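Local coordinates for protein CpuTA1 (Curtobacterium pusillum, PDB 5K3W) that is a class IV aminotransferase family protein that binds pyridoxal-5'-phosphate and has two chains in its assembly, at residues Thr2-Arg14 against Gly128-Glu140. Numbering follows the deposited sequence.
With GAB (3-aminobenzoic acid), chain D.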
loop_
_atom_site.group_PDB
_atom_site.type_symbol
_atom_site.label_atom_id
_atom_site.label_comp_id
_atom_site.label_asym_id
_atom_site.label_seq_id
_atom_site.Cartn_x
_atom_site.Cartn_y
_atom_site.Cartn_z
ATOM N N THR A 2 28.113 4.325 -4.073
ATOM C CA THR A 2 27.263 3.284 -4.637
ATOM C C THR A 2 27.117 3.507 -6.138
ATOM O O THR A 2 27.305 4.623 -6.618
ATOM C CB THR A 2 25.885 3.267 -3.966
ATOM O OG1 THR A 2 25.182 2.056 -4.308
ATOM C CG2 THR A 2 25.073 4.444 -4.413
ATOM N N ARG A 3 26.807 2.448 -6.886
ATOM C CA ARG A 3 26.699 2.577 -8.337
ATOM C C ARG A 3 25.516 3.456 -8.718
ATOM O O ARG A 3 25.670 4.425 -9.466
ATOM C CB ARG A 3 26.576 1.199 -8.984
ATOM C CG ARG A 3 26.679 1.193 -10.504
ATOM C CD ARG A 3 26.357 -0.203 -11.006
ATOM N NE ARG A 3 24.984 -0.570 -10.667
ATOM C CZ ARG A 3 24.537 -1.819 -10.558
ATOM N NH1 ARG A 3 25.359 -2.839 -10.756
ATOM N NH2 ARG A 3 23.265 -2.045 -10.240
ATOM N N ALA A 4 24.337 3.146 -8.179
ATOM C CA ALA A 4 23.123 3.905 -8.449
ATOM C C ALA A 4 23.251 5.359 -8.006
ATOM O O ALA A 4 23.989 5.694 -7.079
ATOM C CB ALA A 4 21.929 3.258 -7.742
ATOM N N THR A 5 22.517 6.230 -8.691
ATOM C CA THR A 5 22.422 7.639 -8.350
ATOM C C THR A 5 21.135 7.854 -7.574
ATOM O O THR A 5 20.120 7.208 -7.856
ATOM C CB THR A 5 22.408 8.528 -9.599
ATOM O OG1 THR A 5 23.655 8.434 -10.286
ATOM C CG2 THR A 5 22.173 9.975 -9.215
ATOM N N LEU A 6 21.185 8.756 -6.596
ATOM C CA LEU A 6 20.018 9.152 -5.825
ATOM C C LEU A 6 19.948 10.672 -5.776
ATOM O O LEU A 6 20.956 11.338 -5.509
ATOM C CB LEU A 6 20.059 8.583 -4.386
ATOM C CG LEU A 6 18.908 9.093 -3.482
ATOM C CD1 LEU A 6 17.533 8.632 -3.971
ATOM C CD2 LEU A 6 19.103 8.712 -2.046
ATOM N N LEU A 7 18.756 11.214 -6.010
ATOM C CA LEU A 7 18.497 12.640 -5.882
ATOM C C LEU A 7 17.362 12.833 -4.895
ATOM O O LEU A 7 16.292 12.232 -5.046
ATOM C CB LEU A 7 18.138 13.270 -7.230
ATOM C CG LEU A 7 19.260 13.324 -8.273
ATOM C CD1 LEU A 7 18.688 13.160 -9.651
ATOM C CD2 LEU A 7 20.033 14.632 -8.187
ATOM N N THR A 8 17.611 13.637 -3.869
ATOM C CA THR A 8 16.556 14.105 -2.990
ATOM C C THR A 8 15.850 15.261 -3.671
ATOM O O THR A 8 16.496 16.243 -4.044
ATOM C CB THR A 8 17.135 14.564 -1.663
ATOM O OG1 THR A 8 17.878 13.498 -1.084
ATOM C CG2 THR A 8 16.023 14.981 -0.711
ATOM N N VAL A 9 14.539 15.153 -3.848
ATOM C CA VAL A 9 13.757 16.243 -4.412
ATOM C C VAL A 9 13.262 17.103 -3.252
ATOM O O VAL A 9 12.388 16.691 -2.481
ATOM C CB VAL A 9 12.600 15.718 -5.268
ATOM C CG1 VAL A 9 11.797 16.889 -5.839
ATOM C CG2 VAL A 9 13.139 14.818 -6.393
ATOM N N THR A 10 13.839 18.292 -3.104
ATOM C CA THR A 10 13.459 19.163 -1.997
ATOM C C THR A 10 12.304 20.096 -2.335
ATOM O O THR A 10 11.815 20.796 -1.447
ATOM C CB THR A 10 14.649 20.000 -1.542
ATOM O OG1 THR A 10 15.087 20.816 -2.639
ATOM C CG2 THR A 10 15.786 19.101 -1.091
ATOM N N ALA A 11 11.865 20.148 -3.589
ATOM C CA ALA A 11 10.705 20.949 -3.983
ATOM C C ALA A 11 9.798 20.087 -4.849
ATOM O O ALA A 11 9.583 20.369 -6.028
ATOM C CB ALA A 11 11.128 22.226 -4.712
ATOM N N PRO A 12 9.265 19.003 -4.291
ATOM C CA PRO A 12 8.540 18.044 -5.140
ATOM C C PRO A 12 7.202 18.553 -5.648
ATOM O O PRO A 12 6.747 18.082 -6.699
ATOM C CB PRO A 12 8.366 16.822 -4.224
ATOM C CG PRO A 12 8.493 17.365 -2.818
ATOM C CD PRO A 12 9.407 18.551 -2.893
ATOM N N THR A 13 6.554 19.488 -4.945
ATOM C CA THR A 13 5.164 19.833 -5.222
ATOM C C THR A 13 4.962 21.343 -5.218
ATOM O O THR A 13 5.665 22.079 -4.529
ATOM C CB THR A 13 4.211 19.165 -4.207
ATOM O OG1 THR A 13 4.630 19.471 -2.873
ATOM C CG2 THR A 13 4.213 17.651 -4.387
ATOM N N ARG A 14 3.997 21.798 -6.025
ATOM C CA ARG A 14 3.533 23.176 -6.079
ATOM C C ARG A 14 2.644 23.484 -4.878
ATOM O O ARG A 14 1.892 22.622 -4.416
ATOM C CB ARG A 14 2.742 23.429 -7.359
ATOM C CG ARG A 14 3.581 23.366 -8.604
ATOM C CD ARG A 14 2.727 23.404 -9.854
ATOM N NE ARG A 14 3.482 22.859 -10.978
ATOM C CZ ARG A 14 2.932 22.346 -12.072
ATOM N NH1 ARG A 14 1.611 22.320 -12.192
ATOM N NH2 ARG A 14 3.700 21.855 -13.044
ATOM N N GLY A 128 3.083 18.223 7.112
ATOM C CA GLY A 128 2.507 18.874 5.942
ATOM C C GLY A 128 3.480 19.187 4.817
ATOM O O GLY A 128 3.264 20.156 4.082
ATOM N N ARG A 129 4.530 18.386 4.640
ATOM C CA ARG A 129 5.532 18.630 3.600
ATOM C C ARG A 129 5.871 17.352 2.839
ATOM O O ARG A 129 6.673 16.530 3.318
ATOM C CB ARG A 129 6.801 19.226 4.193
ATOM C CG ARG A 129 6.648 20.633 4.735
ATOM C CD ARG A 129 8.013 21.305 4.892
ATOM N NE ARG A 129 9.038 20.346 5.308
ATOM C CZ ARG A 129 9.891 19.750 4.473
ATOM N NH1 ARG A 129 9.843 20.023 3.172
ATOM N NH2 ARG A 129 10.793 18.884 4.936
ATOM N N PRO A 130 5.326 17.169 1.642
ATOM C CA PRO A 130 5.618 15.954 0.869
ATOM C C PRO A 130 7.116 15.685 0.759
ATOM O O PRO A 130 7.937 16.601 0.809
ATOM C CB PRO A 130 5.003 16.261 -0.502
ATOM C CG PRO A 130 3.860 17.160 -0.168
ATOM C CD PRO A 130 4.345 18.031 0.966
ATOM N N SER A 131 7.462 14.405 0.620
ATOM C CA SER A 131 8.817 13.965 0.321
ATOM C C SER A 131 8.900 13.492 -1.125
ATOM O O SER A 131 7.905 13.063 -1.721
ATOM C CB SER A 131 9.256 12.832 1.255
ATOM O OG SER A 131 9.326 13.262 2.604
ATOM N N GLY A 132 10.109 13.558 -1.672
ATOM C CA GLY A 132 10.350 13.160 -3.050
ATOM C C GLY A 132 11.768 12.673 -3.255
ATOM O O GLY A 132 12.710 13.169 -2.634
ATOM N N TRP A 133 11.914 11.686 -4.140
ATOM C CA TRP A 133 13.202 11.112 -4.477
ATOM C C TRP A 133 13.188 10.644 -5.923
ATOM O O TRP A 133 12.145 10.280 -6.470
ATOM C CB TRP A 133 13.546 9.922 -3.579
ATOM C CG TRP A 133 13.748 10.255 -2.153
ATOM C CD1 TRP A 133 14.895 10.706 -1.579
ATOM C CD2 TRP A 133 12.787 10.129 -1.101
ATOM N NE1 TRP A 133 14.708 10.889 -0.227
ATOM C CE2 TRP A 133 13.422 10.542 0.095
ATOM C CE3 TRP A 133 11.451 9.719 -1.050
ATOM C CZ2 TRP A 133 12.767 10.552 1.337
ATOM C CZ3 TRP A 133 10.796 9.733 0.188
ATOM C CH2 TRP A 133 11.461 10.147 1.362
ATOM N N VAL A 134 14.368 10.626 -6.524
ATOM C CA VAL A 134 14.601 9.979 -7.807
ATOM C C VAL A 134 15.863 9.155 -7.657
ATOM O O VAL A 134 16.875 9.665 -7.164
ATOM C CB VAL A 134 14.778 10.996 -8.958
ATOM C CG1 VAL A 134 15.010 10.264 -10.292
ATOM C CG2 VAL A 134 13.598 11.927 -9.057
ATOM N N PHE A 135 15.829 7.904 -8.097
ATOM C CA PHE A 135 17.090 7.197 -8.259
ATOM C C PHE A 135 17.168 6.525 -9.623
ATOM O O PHE A 135 16.155 6.167 -10.230
ATOM C CB PHE A 135 17.349 6.184 -7.121
ATOM C CG PHE A 135 16.343 5.070 -7.014
ATOM C CD1 PHE A 135 16.534 3.877 -7.698
ATOM C CD2 PHE A 135 15.245 5.193 -6.178
ATOM C CE1 PHE A 135 15.629 2.828 -7.567
ATOM C CE2 PHE A 135 14.336 4.159 -6.051
ATOM C CZ PHE A 135 14.526 2.974 -6.747
ATOM N N VAL A 136 18.393 6.397 -10.109
ATOM C CA VAL A 136 18.706 5.787 -11.394
ATOM C C VAL A 136 19.622 4.593 -11.145
ATOM O O VAL A 136 20.515 4.652 -10.296
ATOM C CB VAL A 136 19.384 6.806 -12.339
ATOM C CG1 VAL A 136 19.797 6.137 -13.633
ATOM C CG2 VAL A 136 18.453 8.007 -12.597
ATOM N N ASP A 137 19.409 3.513 -11.881
ATOM C CA ASP A 137 20.236 2.337 -11.664
ATOM C C ASP A 137 20.033 1.384 -12.830
ATOM O O ASP A 137 19.114 1.543 -13.640
ATOM C CB ASP A 137 19.906 1.655 -10.338
ATOM C CG ASP A 137 20.949 0.627 -9.929
ATOM O OD1 ASP A 137 22.037 0.604 -10.547
ATOM O OD2 ASP A 137 20.694 -0.142 -8.972
ATOM N N GLU A 138 20.910 0.387 -12.896
ATOM C CA GLU A 138 20.824 -0.627 -13.933
ATOM C C GLU A 138 19.562 -1.457 -13.753
ATOM O O GLU A 138 19.172 -1.790 -12.630
ATOM C CB GLU A 138 22.062 -1.519 -13.895
ATOM C CG GLU A 138 22.506 -1.982 -15.261
ATOM C CD GLU A 138 23.934 -2.506 -15.270
ATOM O OE1 GLU A 138 24.454 -2.770 -16.381
ATOM O OE2 GLU A 138 24.534 -2.647 -14.175
ATOM N N GLY A 139 18.908 -1.772 -14.871
ATOM C CA GLY A 139 17.680 -2.524 -14.812
ATOM C C GLY A 139 17.917 -4.010 -14.707
ATOM O O GLY A 139 19.008 -4.516 -14.970
ATOM N N GLU A 140 16.869 -4.718 -14.302
ATOM C CA GLU A 140 16.926 -6.171 -14.272
ATOM C C GLU A 140 16.974 -6.721 -15.690
ATOM O O GLU A 140 16.420 -6.138 -16.626
ATOM C CB GLU A 140 15.717 -6.748 -13.546
ATOM C CG GLU A 140 15.549 -8.233 -13.784
ATOM C CD GLU A 140 14.313 -8.799 -13.120
ATOM O OE1 GLU A 140 13.882 -8.234 -12.087
ATOM O OE2 GLU A 140 13.772 -9.806 -13.645
HETATM C "C1'" GAB D . 30.095 0.672 -7.674
HETATM O "O1'" GAB D . 30.536 1.498 -8.519
HETATM O "O2'" GAB D . 30.104 0.920 -6.415
HETATM C C1 GAB D . 29.565 -0.638 -8.268
HETATM C C2 GAB D . 28.837 -1.561 -7.510
HETATM C C3 GAB D . 28.374 -2.728 -8.106
HETATM C C4 GAB D . 28.640 -2.973 -9.446
HETATM C C5 GAB D . 29.361 -2.055 -10.195
HETATM C C6 GAB D . 29.824 -0.884 -9.614
HETATM N N3 GAB D . 27.635 -3.707 -7.330
HETATM O O HOH W 1 17.254 12.262 1.107
HETATM O O HOH W 2 12.408 14.373 -0.024
#
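Thr5 and Val136 bond both ways, Thr5 N to Val136 O and Val136 N to Thr5 O, each at 3.0 Å. Leu7 and Val134 do the same, and Leu7 N to Val134 O is the shortest at 2.7 Å. Val9 N donates to Gly132 O. These five backbone hydrogen bonds tie strand 5-9 to strand 131-138. Leu6-Phe135 and Thr8-Trp133 are the non-hydrogen-bonded pairs.

This antiparallel pairing belongs to the sheet of the domain that holds the N-terminus. Strand 5-9 sits there between strands 32-35 and 131-138.

Apolar contacts form on both faces. On the face of Thr5, Leu7, Val134 and Val136, Val9 CG2 meets Val134 CG2 at 4.0 Å, and Trp93 of helix 90-108 packs on Val9 and Val134. On the other face, Leu6 CD1 lies 4.0 Å from Phe135 CB and also touches Trp133 CD1. Ile44 of the second subunit packs on Leu6 and Trp133. Beyond the strand, Pro12 CG rests against Pro130.

One water bridges Thr8 OG1 and Trp133 NE1, lying in the indole plane at its edge and accepting from NE1 at 3.2 Å.

A salt-bridge network closes the other end. Arg3 grips Asp137 OD1 side-on with NE and NH2, the latter at 2.9 Å. The Arg3 side chain is extended to CD and then turns at chi3 (63°), which brings NE and NH2 to Asp137. The guanidinium and carboxylate planes stand 44° apart. Glu138 OE2 sits over one guanidinium face, 3.5 Å from Arg3 NH1, and interacts by charge alone. The 3-aminobenzoic acid ring lies along the Arg3 side chain, with its C5 3.6 Å from Arg3 CD.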